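Side-chain contacts in alpha-(N-acetylaminomethylene)succinic acid hydrolase (Mesorhizobium loti, PDB 3KXP), which catalyses the last step of vitamin B6 breakdown, hydrolysing (E)-2-(acetamidomethylene)succinate to succinic semialdehyde, acetate, ammonia and carbon dioxide: residues Tyr170-Thr173 / Glu174-Asp177; Arg244-Leu247 / Val248-Tyr251. One frame throughout, in Å; residues are numbered along the deposited sequence.

Interaction 1. Residues Tyr170-Thr173 / Glu174-Asp177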
ATOM      1  N   TYR A 170       9.015   8.539 -15.687  1.00 24.17           N
ATOM      2  CA  TYR A 170       9.374   7.608 -16.754  1.00 25.36           C
ATOM      3  C   TYR A 170       8.349   7.346 -17.858  1.00 27.18           C
ATOM      4  O   TYR A 170       8.530   6.426 -18.655  1.00 29.83           O
ATOM      5  CB  TYR A 170       9.783   6.262 -16.151  1.00 24.96           C
ATOM      6  CG  TYR A 170      10.809   6.358 -15.053  1.00 25.88           C
ATOM      7  CD1 TYR A 170      10.476   6.050 -13.730  1.00 24.26           C
ATOM      8  CD2 TYR A 170      12.118   6.765 -15.329  1.00 26.60           C
ATOM      9  CE1 TYR A 170      11.427   6.148 -12.707  1.00 24.97           C
ATOM     10  CE2 TYR A 170      13.077   6.865 -14.315  1.00 25.17           C
ATOM     11  CZ  TYR A 170      12.725   6.559 -13.008  1.00 25.73           C
ATOM     12  OH  TYR A 170      13.667   6.683 -12.009  1.00 29.10           O
ATOM     13  N   ILE A 171       7.276   8.126 -17.917  1.00 27.28           N
ATOM     14  CA  ILE A 171       6.282   7.933 -18.971  1.00 26.06           C
ATOM     15  C   ILE A 171       6.982   8.156 -20.315  1.00 26.89           C
ATOM     16  O   ILE A 171       7.713   9.132 -20.478  1.00 27.81           O
ATOM     17  CB  ILE A 171       5.125   8.929 -18.815  1.00 23.92           C
ATOM     18  CG1 ILE A 171       4.413   8.669 -17.482  1.00 23.93           C
ATOM     19  CG2 ILE A 171       4.167   8.811 -19.989  1.00 22.13           C
ATOM     20  CD1 ILE A 171       3.288   9.632 -17.183  1.00 22.40           C
ATOM     21  N   GLU A 172       6.773   7.259 -21.274  1.00 27.78           N
ATOM     22  CA  GLU A 172       7.435   7.403 -22.571  1.00 29.44           C
ATOM     23  C   GLU A 172       6.894   8.533 -23.435  1.00 28.77           C
ATOM     24  O   GLU A 172       5.709   8.867 -23.392  1.00 27.93           O
ATOM     25  CB  GLU A 172       7.399   6.086 -23.356  1.00 30.93           C
ATOM     26  CG  GLU A 172       6.068   5.379 -23.334  1.00 38.44           C
ATOM     27  CD  GLU A 172       5.941   4.370 -22.197  1.00 38.88           C
ATOM     28  OE1 GLU A 172       4.789   4.089 -21.811  1.00 41.95           O
ATOM     29  OE2 GLU A 172       6.971   3.847 -21.707  1.00 38.04           O
ATOM     30  N   THR A 173       7.791   9.120 -24.219  1.00 29.09           N
ATOM     31  CA  THR A 173       7.465  10.228 -25.106  1.00 31.10           C
ATOM     32  C   THR A 173       6.215  10.003 -25.961  1.00 31.18           C
ATOM     33  O   THR A 173       5.371  10.893 -26.089  1.00 28.99           O
ATOM     34  CB  THR A 173       8.652  10.530 -26.041  1.00 32.67           C
ATOM     35  OG1 THR A 173       9.801  10.862 -25.254  1.00 35.74           O
ATOM     36  CG2 THR A 173       8.330  11.698 -26.963  1.00 34.72           C
ATOM     37  N   GLU A 174       6.101   8.811 -26.539  1.00 31.76           N
ATOM     38  CA  GLU A 174       4.966   8.476 -27.392  1.00 34.43           C
ATOM     39  C   GLU A 174       3.624   8.623 -26.679  1.00 32.93           C
ATOM     40  O   GLU A 174       2.653   9.101 -27.267  1.00 33.42           O
ATOM     41  CB  GLU A 174       5.107   7.042 -27.919  1.00 38.56           C
ATOM     42  CG  GLU A 174       6.372   6.777 -28.738  1.00 45.76           C
ATOM     43  CD  GLU A 174       7.658   6.968 -27.939  1.00 49.59           C
ATOM     44  OE1 GLU A 174       7.676   6.626 -26.733  1.00 48.15           O
ATOM     45  OE2 GLU A 174       8.656   7.448 -28.525  1.00 54.11           O
ATOM     46  N   ALA A 175       3.576   8.210 -25.414  1.00 30.94           N
ATOM     47  CA  ALA A 175       2.351   8.286 -24.624  1.00 29.98           C
ATOM     48  C   ALA A 175       1.954   9.741 -24.376  1.00 29.62           C
ATOM     49  O   ALA A 175       0.769  10.089 -24.411  1.00 28.98           O
ATOM     50  CB  ALA A 175       2.538   7.543 -23.299  1.00 31.26           C
ATOM     51  N   LEU A 176       2.944  10.589 -24.124  1.00 28.18           N
ATOM     52  CA  LEU A 176       2.688  12.005 -23.912  1.00 29.34           C
ATOM     53  C   LEU A 176       2.372  12.678 -25.250  1.00 29.84           C
ATOM     54  O   LEU A 176       1.626  13.656 -25.285  1.00 29.27           O
ATOM     55  CB  LEU A 176       3.887  12.673 -23.231  1.00 29.31           C
ATOM     56  CG  LEU A 176       3.977  12.306 -21.741  1.00 32.50           C
ATOM     57  CD1 LEU A 176       5.327  12.692 -21.146  1.00 29.76           C
ATOM     58  CD2 LEU A 176       2.825  12.983 -21.007  1.00 30.61           C
ATOM     59  N   ASP A 177       2.928  12.155 -26.345  1.00 29.64           N
ATOM     60  CA  ASP A 177       2.640  12.715 -27.667  1.00 29.75           C
ATOM     61  C   ASP A 177       1.149  12.530 -27.915  1.00 29.48           C
ATOM     62  O   ASP A 177       0.474  13.428 -28.410  1.00 28.00           O
ATOM     63  CB  ASP A 177       3.408  11.985 -28.783  1.00 30.28           C
ATOM     64  CG  ASP A 177       4.900  12.275 -28.765  1.00 33.02           C
ATOM     65  OD1 ASP A 177       5.290  13.312 -28.204  1.00 34.18           O
ATOM     66  OD2 ASP A 177       5.687  11.476 -29.322  1.00 34.89           O
TER

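Interaction 2. Residues Arg244-Leu247 / Val248-Tyr251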
ATOM      1  N   ARG A 244       5.303  16.918 -19.547  1.00 27.42           N
ATOM      2  CA  ARG A 244       6.505  16.243 -20.025  1.00 28.99           C
ATOM      3  C   ARG A 244       7.703  16.405 -19.094  1.00 30.07           C
ATOM      4  O   ARG A 244       8.711  15.721 -19.259  1.00 31.65           O
ATOM      5  CB  ARG A 244       6.902  16.779 -21.402  1.00 29.07           C
ATOM      6  CG  ARG A 244       5.985  16.383 -22.544  1.00 31.35           C
ATOM      7  CD  ARG A 244       6.467  17.027 -23.834  1.00 33.91           C
ATOM      8  NE  ARG A 244       6.331  16.130 -24.975  1.00 37.58           N
ATOM      9  CZ  ARG A 244       5.180  15.832 -25.564  1.00 38.28           C
ATOM     10  NH1 ARG A 244       4.048  16.365 -25.125  1.00 41.97           N
ATOM     11  NH2 ARG A 244       5.160  14.992 -26.584  1.00 36.43           N
ATOM     12  N   SER A 245       7.606  17.303 -18.121  1.00 30.47           N
ATOM     13  CA  SER A 245       8.732  17.544 -17.226  1.00 31.47           C
ATOM     14  C   SER A 245       9.108  16.338 -16.367  1.00 30.78           C
ATOM     15  O   SER A 245       8.278  15.478 -16.067  1.00 29.63           O
ATOM     16  CB  SER A 245       8.462  18.768 -16.342  1.00 30.92           C
ATOM     17  OG  SER A 245       7.284  18.596 -15.579  1.00 35.11           O
ATOM     18  N   ASP A 246      10.381  16.295 -15.993  1.00 29.15           N
ATOM     19  CA  ASP A 246      10.935  15.221 -15.188  1.00 29.63           C
ATOM     20  C   ASP A 246      10.244  15.153 -13.830  1.00 28.54           C
ATOM     21  O   ASP A 246      10.284  16.101 -13.050  1.00 26.20           O
ATOM     22  CB  ASP A 246      12.447  15.441 -15.024  1.00 31.84           C
ATOM     23  CG  ASP A 246      13.148  14.267 -14.359  1.00 34.43           C
ATOM     24  OD1 ASP A 246      12.552  13.170 -14.276  1.00 34.74           O
ATOM     25  OD2 ASP A 246      14.309  14.442 -13.932  1.00 37.61           O
ATOM     26  N   LEU A 247       9.615  14.013 -13.558  1.00 27.82           N
ATOM     27  CA  LEU A 247       8.894  13.795 -12.314  1.00 26.16           C
ATOM     28  C   LEU A 247       9.696  12.962 -11.305  1.00 25.45           C
ATOM     29  O   LEU A 247       9.229  12.705 -10.192  1.00 26.82           O
ATOM     30  CB  LEU A 247       7.558  13.106 -12.627  1.00 24.87           C
ATOM     31  CG  LEU A 247       6.475  13.148 -11.548  1.00 25.31           C
ATOM     32  CD1 LEU A 247       6.223  14.594 -11.124  1.00 23.17           C
ATOM     33  CD2 LEU A 247       5.202  12.510 -12.083  1.00 23.57           C
ATOM     34  N   VAL A 248      10.902  12.555 -11.693  1.00 24.68           N
ATOM     35  CA  VAL A 248      11.765  11.740 -10.837  1.00 24.03           C
ATOM     36  C   VAL A 248      12.074  12.389  -9.482  1.00 23.38           C
ATOM     37  O   VAL A 248      11.928  11.753  -8.437  1.00 23.28           O
ATOM     38  CB  VAL A 248      13.096  11.388 -11.568  1.00 24.61           C
ATOM     39  CG1 VAL A 248      14.074  10.716 -10.612  1.00 24.42           C
ATOM     40  CG2 VAL A 248      12.808  10.465 -12.735  1.00 23.19           C
ATOM     41  N   PRO A 249      12.508  13.663  -9.479  1.00 23.22           N
ATOM     42  CA  PRO A 249      12.817  14.337  -8.207  1.00 22.50           C
ATOM     43  C   PRO A 249      11.651  14.294  -7.218  1.00 24.02           C
ATOM     44  O   PRO A 249      11.842  14.048  -6.027  1.00 23.80           O
ATOM     45  CB  PRO A 249      13.145  15.761  -8.647  1.00 23.35           C
ATOM     46  CG  PRO A 249      13.770  15.549 -10.000  1.00 22.57           C
ATOM     47  CD  PRO A 249      12.842  14.525 -10.628  1.00 22.60           C
ATOM     48  N   ALA A 250      10.439  14.521  -7.722  1.00 24.92           N
ATOM     49  CA  ALA A 250       9.244  14.507  -6.885  1.00 24.47           C
ATOM     50  C   ALA A 250       8.982  13.136  -6.247  1.00 24.97           C
ATOM     51  O   ALA A 250       8.645  13.055  -5.068  1.00 25.68           O
ATOM     52  CB  ALA A 250       8.038  14.949  -7.695  1.00 22.71           C
ATOM     53  N   TYR A 251       9.114  12.057  -7.007  1.00 24.88           N
ATOM     54  CA  TYR A 251       8.896  10.740  -6.413  1.00 27.94           C
ATOM     55  C   TYR A 251      10.086  10.339  -5.550  1.00 27.21           C
ATOM     56  O   TYR A 251       9.927   9.689  -4.524  1.00 28.31           O
ATOM     57  CB  TYR A 251       8.654   9.673  -7.484  1.00 27.40           C
ATOM     58  CG  TYR A 251       7.199   9.497  -7.861  1.00 27.18           C
ATOM     59  CD1 TYR A 251       6.553  10.410  -8.691  1.00 27.67           C
ATOM     60  CD2 TYR A 251       6.478   8.393  -7.411  1.00 27.45           C
ATOM     61  CE1 TYR A 251       5.222  10.222  -9.074  1.00 27.95           C
ATOM     62  CE2 TYR A 251       5.151   8.194  -7.784  1.00 27.42           C
ATOM     63  CZ  TYR A 251       4.530   9.110  -8.619  1.00 27.80           C
ATOM     64  OH  TYR A 251       3.233   8.888  -9.027  1.00 27.82           O
TER
HETATM   65  O   HOH W   1       9.725  16.327  -9.918  1.00 36.82           O

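Interaction 1. Residues Tyr170-Thr173 / Glu174-Asp177
Ile171 meets the first turn of the helix with its CG2 methyl, which touches Ala175 CB at 3.9 Å and, crossing the Leu176 side chain at about a right angle, lies equally close to Leu176 CG. A chi1 of -63° puts CG1 beside the backbone N and CG2 anti to it, and CG2 is the branch that meets the helix; the side chain also packs on Leu268. Glu172 is the N-cap residue. Its carbonyl oxygen takes two weak bonds, from Ala175 N at 3.0 Å and from Leu176 N at 3.3 Å, while its CB lies 3.4 Å from Glu174 OE1. The two carboxylates do not touch; Glu172 OE2 instead makes a weak hydrogen bond with Ser270 OG. This is the start of helix 173-182, the first of five helices between strands 159-165 and 258-263, where many alpha/beta hydrolases carry their cap. Thr173 then gives the first firm bond of the new helix, its O accepting from Asp177 N at 2.8 Å with an N-H...O angle of 143°. Thr173 CG2 comes up beside the Asp177 carboxylate, 3.5 Å from OD2. That methyl offers the acid no polar partner; the charge of Asp177 is met by Arg244, in a salt bridge modelled implausibly short.

Interaction 2. Residues Arg244-Leu247 / Val248-Tyr251
Leu247 and Tyr251, one helical turn apart, form the tightly packed, buried part of this contact. Leu247 CD2 sits at the edge of the phenol ring, near its plane, 3.8 Å from Tyr251 CE1. The other methyl, CD1, reaches Ala250 CB at 3.9 Å, so the fork of the leucine spans both residues; CG extended opposite the backbone N (chi1 -163°) and a chi2 of 54° set the two branches this way. Beneath the side chains, Tyr251 N donates to Leu247 O over 3.3 Å, in the carbonyl plane and fairly straight at 160°. With only an alanine at Leu247, the tyrosine edge and the Ala250 methyl would probably lose their apolar neighbour, leaving a gap on this buried side.

The solvent side is polar, and fewer side-chain atoms meet there. Asp246 closes an Asx turn just ahead of the helix: its OD1 accepts from Val248 N at 3.1 Å, capping an N-H at the helix start, though the donor comes from well above the carboxylate plane. The cap also brings Val248 CG2 close to the same oxygen, whereas OD2 stands 3.6 Å from Pro249 CD. Proline has no N-H to offer, which suits it to the first turn. A water links the loop to the helix here, donating to Asp246 O and accepting from Ala250 N at 2.9 Å.

Inward, Leu247 rests on Arg146 and Thr150 of helix 143-154, and the Tyr251 hydroxyl is hydrogen-bonded to Phe167 O in the loop after strand 159-165. Helix 248-253, the last before strand 258-263, also packs on helix 271-280, where Val248 and Tyr251 both touch Leu280.

Overall arrangement
Interaction 1 comes first along the chain and interaction 2 later, their centres about 13 Å apart on the same side of the molecule. Each is a loop running into a helix, and together they frame the excursion between the neighbouring parallel strands 159-165 and 258-263: residues 170-177 lead out into its first helix, and residues 244-251 bring the chain back. Exit and return are joined by the salt bridge between Asp177 and Arg244, whose modelled length is doubtful, and by Tyr170 packing on Val248. Ile171 lies about 7 Å, side chain to side chain, from the proposed nucleophile Ser142, placing the junction of this cap-like region with the core close to the active site.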